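Side-chain contacts in ferredoxin (Mycobacterium smegmatis, PDB 2V2K), which carries electrons through its iron-sulfur clusters, serving as a small electron-transfer protein in a range of metabolic reactions: residues P50-A53 / I54-E57; D93-A96 / I97-P101. All coordinates share one frame; numbering follows the deposited sequence.

Interaction 1 of 2, residues P50-A53 / I54-E57; sequences PVEA and IYYE. With F3S (Fe3-s4 cluster), chain D.
The turn that follows the last cysteine of the ferredoxin-type cluster motif runs straight into strand 54-56, and Glu52 and Tyr55 meet across this junction while Ala53 and Ile54 face the Fe3-S4 cluster. Tyr55 folds its ring back along the chain, with CG anti to its carbonyl carbon (chi1 -62°). Its CD2 comes to 3.5 Å from Ala53 O and its CE2 to 3.2 Å from Glu52 O, both oxygens approaching the ring obliquely. The phenol oxygen reaches the aliphatic part of Glu52, Tyr55 OH lying 3.9 Å from Glu52 CG. The two side chains cross at about a right angle, and the carboxylate stands 84° to the ring plane, so they do not stack.

Inorganic sulfur is contacted by carbon from both segments. Ala53 CB and Ile54 CD1 each lie 3.9 Å from S3 of the cluster, and Val51 CG2 sits 3.8 Å from S4, while Pro50 CD approaches S2. Strand 2-4 pairs with strand 54-56, and its Ile4 packs on Ala53 and Ile54. Cys49, just before the turn, is probably a ligand of the cluster. The contact thus splits by chemistry: methyl and methylene groups give the sulfides an apolar wall, whereas the carboxylate and phenol are carried on the side turned from the cluster.

Interaction 2 of 2, residues D93-A96 / I97-P101; sequences DPQA and IKDLP
Gln95 CG stands anti to the backbone N, and a bend at chi2 (61°) swings the amide along the helix to Asp99, whose own CG lies beside its backbone N. Gln95 NE2 donates to Asp99 OD1 at 2.8 Å; the acceptor lies in the amide plane of Gln95, but the donor meets the syn side of OD1 35° out of the carboxylate plane. The amide and carboxylate planes are 43° apart. The same pair is tied again through the main chain, Asp99 N donating to Gln95 O at 2.9 Å.

At the other end of the amide, Gln95 OE1 comes to 3.7 Å from Lys98 CE. Lys98, bent at chi3, runs back along the start of the helix, with CG 3.9 Å from Asp93 CB and CE 3.5 Å from Asp93 O.

All this decorates the short helix 95-98, with Pro94 at its N-cap position. Pro94 O takes two backbone donors: Lys98 N at 3.0 Å, nearly straight and in the carbonyl plane, and Ile97 N, more bent and from above that plane. Asp93, just ahead of the cap, spends its carboxylate on the rest of the fold, receiving hydrogen bonds from Arg30 N and Ala29 N and bonding to Tyr33 OH.

Pro94 and Ile97 form an apolar patch: they lie side by side and point the same way, Pro94 CG touching Ile97 CD1 at 4.0 Å, and Ile97 continues onto Tyr67 and Ala70 of helix 67-73. Further on, Leu100 CG rests against Ala96 O, while the leucine side chain also packs on Tyr67 and Val9.

In the fold
Interaction 1 comes first along the chain and interaction 2 near the C-terminus; their centres are 19 Å apart and their nearest atoms about 11 Å, so the two do not meet. Pro50, Val51, Ala53 and Ile54 help line the pocket of one cluster, and the side chain of Ile54 is also about 6 Å from the second, so interaction 1 lies close to both. Interaction 2 stands further off: the side chain of Asp93 is about 11 Å from a bound cluster, and that of Ile97 about 9 Å from that of Cys8, probably a cluster ligand. Residues 93-101 instead fasten the C-terminal part onto hairpin 25-34 and helix 67-73.

Interaction 1 of 2, residues P50-A53 / I54-E57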
loop_
_atom_site.group_PDB
_atom_site.type_symbol
_atom_site.label_atom_id
_atom_site.label_comp_id
_atom_site.label_asym_id
_atom_site.label_seq_id
_atom_site.Cartn_x
_atom_site.Cartn_y
_atom_site.Cartn_z
ATOM N N PRO A 50 -2.565 -0.633 12.892
ATOM C CA PRO A 50 -2.673 -1.498 14.066
ATOM C C PRO A 50 -1.999 -2.860 13.926
ATOM O O PRO A 50 -1.784 -3.549 14.947
ATOM C CB PRO A 50 -4.188 -1.638 14.244
ATOM C CG PRO A 50 -4.750 -1.458 12.887
ATOM C CD PRO A 50 -3.877 -0.457 12.227
ATOM N N VAL A 51 -1.662 -3.256 12.694
ATOM C CA VAL A 51 -0.955 -4.511 12.439
ATOM C C VAL A 51 0.496 -4.312 11.957
ATOM O O VAL A 51 1.138 -5.255 11.502
ATOM C CB VAL A 51 -1.775 -5.428 11.474
ATOM C CG1 VAL A 51 -3.134 -5.768 12.084
ATOM C CG2 VAL A 51 -1.977 -4.763 10.113
ATOM N N GLU A 52 1.022 -3.097 12.106
ATOM C CA GLU A 52 2.397 -2.742 11.693
ATOM C C GLU A 52 2.747 -3.182 10.255
ATOM O O GLU A 52 3.787 -3.799 10.015
ATOM C CB GLU A 52 3.423 -3.254 12.717
ATOM C CG GLU A 52 4.795 -2.565 12.654
ATOM C CD GLU A 52 5.599 -2.711 13.927
ATOM O OE1 GLU A 52 5.337 -1.947 14.878
ATOM O OE2 GLU A 52 6.498 -3.578 13.971
ATOM N N ALA A 53 1.856 -2.884 9.314
ATOM C CA ALA A 53 2.061 -3.227 7.894
ATOM C C ALA A 53 3.005 -2.278 7.162
ATOM O O ALA A 53 3.557 -2.636 6.124
ATOM C CB ALA A 53 0.729 -3.241 7.148
ATOM N N ILE A 54 3.162 -1.068 7.687
ATOM C CA ILE A 54 3.848 0.012 6.974
ATOM C C ILE A 54 5.280 0.190 7.463
ATOM O O ILE A 54 5.518 0.256 8.677
ATOM C CB ILE A 54 3.107 1.369 7.094
ATOM C CG1 ILE A 54 1.694 1.240 6.547
ATOM C CG2 ILE A 54 3.890 2.407 6.333
ATOM C CD1 ILE A 54 0.860 2.482 6.588
ATOM N N TYR A 55 6.207 0.241 6.491
ATOM C CA TYR A 55 7.637 0.429 6.724
ATOM C C TYR A 55 8.290 1.458 5.766
ATOM O O TYR A 55 7.960 1.548 4.586
ATOM C CB TYR A 55 8.368 -0.918 6.557
ATOM C CG TYR A 55 7.951 -1.979 7.532
ATOM C CD1 TYR A 55 8.660 -2.191 8.712
ATOM C CD2 TYR A 55 6.838 -2.773 7.284
ATOM C CE1 TYR A 55 8.260 -3.165 9.625
ATOM C CE2 TYR A 55 6.436 -3.747 8.182
ATOM C CZ TYR A 55 7.141 -3.934 9.354
ATOM O OH TYR A 55 6.742 -4.926 10.236
ATOM N N TYR A 56 9.271 2.212 6.249
ATOM C CA TYR A 56 10.107 2.967 5.325
ATOM C C TYR A 56 10.796 1.947 4.394
ATOM O O TYR A 56 11.154 0.819 4.824
ATOM C CB TYR A 56 11.133 3.843 6.085
ATOM C CG TYR A 56 12.104 4.591 5.197
ATOM C CD1 TYR A 56 11.660 5.529 4.273
ATOM C CD2 TYR A 56 13.480 4.346 5.272
ATOM C CE1 TYR A 56 12.552 6.215 3.443
ATOM C CE2 TYR A 56 14.367 5.021 4.461
ATOM C CZ TYR A 56 13.906 5.952 3.539
ATOM O OH TYR A 56 14.816 6.610 2.719
ATOM N N GLU A 57 10.999 2.322 3.134
ATOM C CA GLU A 57 11.567 1.397 2.145
ATOM C C GLU A 57 12.796 0.621 2.647
ATOM O O GLU A 57 12.899 -0.586 2.455
ATOM C CB GLU A 57 11.895 2.122 0.824
ATOM C CG GLU A 57 12.771 3.370 0.934
ATOM C CD GLU A 57 13.078 3.981 -0.414
ATOM O OE1 GLU A 57 13.889 3.392 -1.171
ATOM O OE2 GLU A 57 12.509 5.046 -0.728
HETATM FE FE1 F3S D . -3.485 0.979 6.342
HETATM FE FE3 F3S D . -3.508 -1.604 5.765
HETATM FE FE4 F3S D . -2.664 -0.792 8.140
HETATM S S1 F3S D . -5.027 -0.224 5.194
HETATM S S2 F3S D . -3.829 1.066 8.585
HETATM S S3 F3S D . -1.788 -0.380 6.110
HETATM S S4 F3S D . -3.850 -2.688 7.590
#

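Interaction 2 of 2, residues D93-A96 / I97-P101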
loop_
_atom_site.group_PDB
_atom_site.type_symbol
_atom_site.label_atom_id
_atom_site.label_comp_id
_atom_site.label_asym_id
_atom_site.label_seq_id
_atom_site.Cartn_x
_atom_site.Cartn_y
_atom_site.Cartn_z
ATOM N N ASP A 93 -4.618 -4.961 -8.095
ATOM C CA ASP A 93 -3.628 -5.725 -7.321
ATOM C C ASP A 93 -2.723 -6.534 -8.252
ATOM O O ASP A 93 -3.216 -7.192 -9.182
ATOM C CB ASP A 93 -4.328 -6.689 -6.343
ATOM C CG ASP A 93 -5.411 -6.022 -5.518
ATOM O OD1 ASP A 93 -6.475 -5.684 -6.104
ATOM O OD2 ASP A 93 -5.186 -5.845 -4.290
ATOM N N PRO A 94 -1.403 -6.493 -8.029
ATOM C CA PRO A 94 -0.509 -7.324 -8.840
ATOM C C PRO A 94 -0.735 -8.836 -8.664
ATOM O O PRO A 94 -1.181 -9.276 -7.615
ATOM C CB PRO A 94 0.903 -6.938 -8.362
ATOM C CG PRO A 94 0.743 -6.111 -7.152
ATOM C CD PRO A 94 -0.681 -5.682 -7.023
ATOM N N GLN A 95 -0.404 -9.614 -9.697
ATOM C CA GLN A 95 -0.593 -11.075 -9.670
ATOM C C GLN A 95 -0.141 -11.734 -8.356
ATOM O O GLN A 95 -0.885 -12.529 -7.764
ATOM C CB GLN A 95 0.123 -11.737 -10.845
ATOM C CG GLN A 95 -0.363 -13.156 -11.151
ATOM C CD GLN A 95 -1.843 -13.215 -11.537
ATOM O OE1 GLN A 95 -2.284 -12.512 -12.454
ATOM N NE2 GLN A 95 -2.614 -14.058 -10.835
ATOM N N ALA A 96 1.067 -11.380 -7.917
ATOM C CA ALA A 96 1.680 -11.919 -6.696
ATOM C C ALA A 96 0.796 -11.781 -5.457
ATOM O O ALA A 96 0.805 -12.656 -4.594
ATOM C CB ALA A 96 3.040 -11.244 -6.442
ATOM N N ILE A 97 0.047 -10.685 -5.363
ATOM C CA ILE A 97 -0.876 -10.453 -4.242
ATOM C C ILE A 97 -2.257 -11.104 -4.520
ATOM O O ILE A 97 -2.895 -11.649 -3.608
ATOM C CB ILE A 97 -0.987 -8.924 -3.895
ATOM C CG1 ILE A 97 0.252 -8.464 -3.124
ATOM C CG2 ILE A 97 -2.196 -8.618 -3.001
ATOM C CD1 ILE A 97 1.461 -8.374 -3.924
ATOM N N LYS A 98 -2.715 -11.055 -5.771
ATOM C CA LYS A 98 -3.972 -11.710 -6.149
ATOM C C LYS A 98 -3.936 -13.201 -5.832
ATOM O O LYS A 98 -4.943 -13.773 -5.448
ATOM C CB LYS A 98 -4.256 -11.547 -7.640
ATOM C CG LYS A 98 -4.889 -10.235 -7.985
ATOM C CD LYS A 98 -5.471 -10.266 -9.387
ATOM C CE LYS A 98 -4.403 -10.237 -10.448
ATOM N NZ LYS A 98 -5.006 -9.882 -11.756
ATOM N N ASP A 99 -2.773 -13.820 -6.009
ATOM C CA ASP A 99 -2.619 -15.251 -5.814
ATOM C C ASP A 99 -2.554 -15.706 -4.362
ATOM O O ASP A 99 -2.732 -16.882 -4.103
ATOM C CB ASP A 99 -1.361 -15.740 -6.526
ATOM C CG ASP A 99 -1.488 -15.708 -8.046
ATOM O OD1 ASP A 99 -2.630 -15.653 -8.585
ATOM O OD2 ASP A 99 -0.422 -15.746 -8.704
ATOM N N LEU A 100 -2.315 -14.803 -3.413
ATOM C CA LEU A 100 -2.259 -15.212 -2.005
ATOM C C LEU A 100 -3.579 -15.859 -1.530
ATOM O O LEU A 100 -4.642 -15.349 -1.823
ATOM C CB LEU A 100 -1.952 -14.005 -1.110
ATOM C CG LEU A 100 -0.580 -13.358 -1.240
ATOM C CD1 LEU A 100 -0.561 -12.094 -0.407
ATOM C CD2 LEU A 100 0.523 -14.296 -0.807
ATOM N N PRO A 101 -3.520 -16.978 -0.763
ATOM C CA PRO A 101 -4.803 -17.499 -0.235
ATOM C C PRO A 101 -5.502 -16.494 0.694
ATOM O O PRO A 101 -4.829 -15.614 1.225
ATOM C CB PRO A 101 -4.391 -18.748 0.561
ATOM C CG PRO A 101 -3.016 -19.106 0.046
ATOM C CD PRO A 101 -2.374 -17.808 -0.353
#